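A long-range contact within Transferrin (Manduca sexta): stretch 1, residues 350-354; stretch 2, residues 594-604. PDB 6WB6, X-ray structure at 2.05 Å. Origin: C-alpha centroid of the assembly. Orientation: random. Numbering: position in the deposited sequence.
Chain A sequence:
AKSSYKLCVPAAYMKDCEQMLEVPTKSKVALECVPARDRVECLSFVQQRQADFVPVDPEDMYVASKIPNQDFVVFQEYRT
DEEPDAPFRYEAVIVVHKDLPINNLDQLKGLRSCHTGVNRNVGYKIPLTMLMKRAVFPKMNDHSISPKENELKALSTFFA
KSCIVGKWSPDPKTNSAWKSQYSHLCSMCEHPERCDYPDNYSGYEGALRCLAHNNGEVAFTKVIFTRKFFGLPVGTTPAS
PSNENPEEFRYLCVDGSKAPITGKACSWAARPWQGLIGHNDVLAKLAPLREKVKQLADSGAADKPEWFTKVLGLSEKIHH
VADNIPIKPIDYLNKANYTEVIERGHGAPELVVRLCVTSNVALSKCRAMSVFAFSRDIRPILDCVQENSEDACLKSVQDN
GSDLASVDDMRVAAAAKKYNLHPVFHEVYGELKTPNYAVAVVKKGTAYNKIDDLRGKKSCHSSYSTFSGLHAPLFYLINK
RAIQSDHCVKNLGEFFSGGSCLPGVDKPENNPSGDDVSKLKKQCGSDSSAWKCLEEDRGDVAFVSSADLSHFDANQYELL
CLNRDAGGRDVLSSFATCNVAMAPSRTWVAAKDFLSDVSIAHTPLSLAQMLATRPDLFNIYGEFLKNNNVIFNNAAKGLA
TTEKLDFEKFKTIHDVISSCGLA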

# COMPACT_ATOMS: atom_id res chain seq x y z
N GLU A 350 16.40 -15.63 -1.51
CA GLU A 350 15.50 -14.48 -1.49
C GLU A 350 14.35 -14.74 -0.53
O GLU A 350 13.73 -15.81 -0.54
N LEU A 351 14.06 -13.78 0.34
CA LEU A 351 13.06 -14.02 1.36
C LEU A 351 11.68 -14.03 0.74
O LEU A 351 11.36 -13.23 -0.14
N VAL A 352 10.84 -14.94 1.22
CA VAL A 352 9.48 -15.11 0.71
C VAL A 352 8.54 -15.07 1.89
O VAL A 352 8.82 -15.67 2.93
N VAL A 353 7.44 -14.35 1.75
CA VAL A 353 6.37 -14.35 2.73
C VAL A 353 5.19 -15.10 2.10
O VAL A 353 4.72 -14.76 1.00
N ARG A 354 4.75 -16.14 2.79
CA ARG A 354 3.72 -17.05 2.27
C ARG A 354 2.41 -16.71 2.95
O ARG A 354 2.27 -16.88 4.17
N PHE A 594 9.51 -17.59 13.42
CA PHE A 594 10.06 -17.48 12.08
C PHE A 594 10.16 -16.02 11.66
O PHE A 594 10.90 -15.27 12.30
N LEU A 595 9.44 -15.59 10.62
CA LEU A 595 9.63 -14.24 10.12
C LEU A 595 9.24 -13.23 11.19
O LEU A 595 8.28 -13.43 11.93
N SER A 596 10.02 -12.14 11.28
CA SER A 596 9.67 -11.06 12.19
C SER A 596 8.35 -10.41 11.76
O SER A 596 7.94 -10.52 10.60
N ASP A 597 7.69 -9.73 12.70
CA ASP A 597 6.48 -8.99 12.35
C ASP A 597 6.76 -7.94 11.27
O ASP A 597 5.94 -7.74 10.37
N VAL A 598 7.92 -7.29 11.33
CA VAL A 598 8.29 -6.33 10.29
C VAL A 598 8.37 -7.03 8.93
O VAL A 598 7.75 -6.59 7.95
N SER A 599 9.07 -8.15 8.87
CA SER A 599 9.17 -8.87 7.60
C SER A 599 7.81 -9.31 7.07
O SER A 599 7.59 -9.33 5.85
N ILE A 600 6.87 -9.61 7.96
CA ILE A 600 5.56 -10.12 7.54
C ILE A 600 4.64 -8.99 7.13
O ILE A 600 3.91 -9.08 6.13
N ALA A 601 4.63 -7.92 7.91
CA ALA A 601 3.78 -6.79 7.61
C ALA A 601 4.27 -6.02 6.40
O ALA A 601 3.48 -5.37 5.73
N HIS A 602 5.56 -6.08 6.09
CA HIS A 602 6.11 -5.09 5.18
C HIS A 602 5.40 -5.13 3.83
O HIS A 602 4.86 -4.12 3.36
N THR A 603 5.41 -6.28 3.17
CA THR A 603 4.89 -6.33 1.81
C THR A 603 3.41 -5.98 1.73
O THR A 603 3.03 -5.16 0.87
N PRO A 604 2.53 -6.54 2.55
CA PRO A 604 1.13 -6.10 2.49
C PRO A 604 0.93 -4.64 2.80
O PRO A 604 0.08 -4.00 2.16

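The strand entered at Val352 packs against the start of the helix that begins at Asp597, and the contact is almost wholly apolar: no hydrogen bond crosses it, and the two stretches together bury 272 Å². Val353 contributes most. Its CA-to-CB bond points toward the helix, and with chi1 at 61° (p) its two methyls reach different residues, CG2 lying 4.4 Å from CA of Ile600 and CG1 4.5 Å from CB of Thr603. The CA-to-CB bond of Ile600 runs sideways to the strand, and its side chain adopts the m, t rotamer.

The CA-to-CB bond of Leu595, just ahead of the helix, also points toward the strand. In its m, p rotamer it brings CD2 to 4.3 Å from CB of Val353, 4.3 Å from CD1 of Leu351 and 3.8 Å from the carbonyl O of Val352, so one methyl meets three consecutive residues. The CA-to-CB bond of Val352 points away.

Leu351 (t, p) completes the apolar cluster and sets CD2 4.0 Å from OG of Ser599, a van der Waals approach to a polar atom. That hydroxyl, with chi1 in m, donates a weak hydrogen bond of 3.4 Å from Ser599 OG to Ser596 OG. Ser596 caps the helix, its OG accepting from Ser599 N at 2.9 Å, so the two serine hydroxyls are linked within their own stretch, while OG1 of Thr603 is hydrogen-bonded elsewhere in the structure.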

# COMPACT_ATOMS: atom_id res chain seq x y z
CB GLU A 350 15.00 -14.19 -2.91
CG GLU A 350 16.12 -14.01 -3.98
CD GLU A 350 16.91 -12.70 -3.85
OE1 GLU A 350 17.96 -12.58 -4.51
OE2 GLU A 350 16.50 -11.80 -3.09
CB LEU A 351 13.12 -12.96 2.47
CG LEU A 351 12.11 -13.19 3.59
CD1 LEU A 351 12.38 -14.51 4.33
CD2 LEU A 351 12.10 -12.04 4.55
CB VAL A 352 9.32 -16.43 -0.08
CG1 VAL A 352 7.85 -16.69 -0.44
CG2 VAL A 352 10.20 -16.40 -1.32
CB VAL A 353 6.01 -12.92 3.15
CG1 VAL A 353 5.52 -12.09 1.98
CG2 VAL A 353 4.98 -12.93 4.26
CB ARG A 354 4.08 -18.51 2.52
CG ARG A 354 5.43 -18.93 1.98
CD ARG A 354 5.85 -20.25 2.56
NE ARG A 354 6.13 -20.10 4.00
CZ ARG A 354 6.38 -21.10 4.83
NH1 ARG A 354 6.38 -22.36 4.39
NH2 ARG A 354 6.60 -20.85 6.12
CB PHE A 594 9.21 -18.32 11.13
CG PHE A 594 9.20 -19.76 11.53
CD1 PHE A 594 10.29 -20.55 11.28
CD2 PHE A 594 8.12 -20.30 12.18
CE1 PHE A 594 10.29 -21.88 11.65
CE2 PHE A 594 8.13 -21.63 12.56
CZ PHE A 594 9.22 -22.41 12.30
CB LEU A 595 8.80 -14.02 8.85
CG LEU A 595 9.28 -14.68 7.55
CD1 LEU A 595 9.01 -16.16 7.55
CD2 LEU A 595 8.59 -14.11 6.35
CB SER A 596 10.75 -9.99 12.22
OG SER A 596 10.76 -9.28 10.99
CB ASP A 597 5.88 -8.37 13.61
CG ASP A 597 5.24 -9.42 14.52
OD1 ASP A 597 5.32 -10.61 14.16
OD2 ASP A 597 4.68 -9.09 15.58
CB VAL A 598 9.61 -5.64 10.68
CG1 VAL A 598 10.18 -4.83 9.54
CG2 VAL A 598 9.37 -4.76 11.93
CB SER A 599 10.11 -10.06 7.76
OG SER A 599 11.45 -9.65 7.70
CB ILE A 600 4.95 -10.96 8.67
CG1 ILE A 600 5.72 -12.29 8.78
CG2 ILE A 600 3.46 -11.18 8.44
CD1 ILE A 600 5.14 -13.25 9.79
CB ALA A 601 3.71 -5.86 8.82
CB HIS A 602 7.62 -5.30 4.99
CG HIS A 602 8.23 -4.28 4.10
ND1 HIS A 602 8.34 -4.45 2.73
CD2 HIS A 602 8.72 -3.04 4.37
CE1 HIS A 602 8.89 -3.37 2.21
NE2 HIS A 602 9.13 -2.51 3.18
CB THR A 603 5.19 -7.68 1.16
OG1 THR A 603 6.58 -7.72 0.80
CG2 THR A 603 4.33 -7.93 -0.10
CB PRO A 604 0.42 -7.00 3.51
CG PRO A 604 1.48 -7.80 4.18
CD PRO A 604 2.66 -7.82 3.29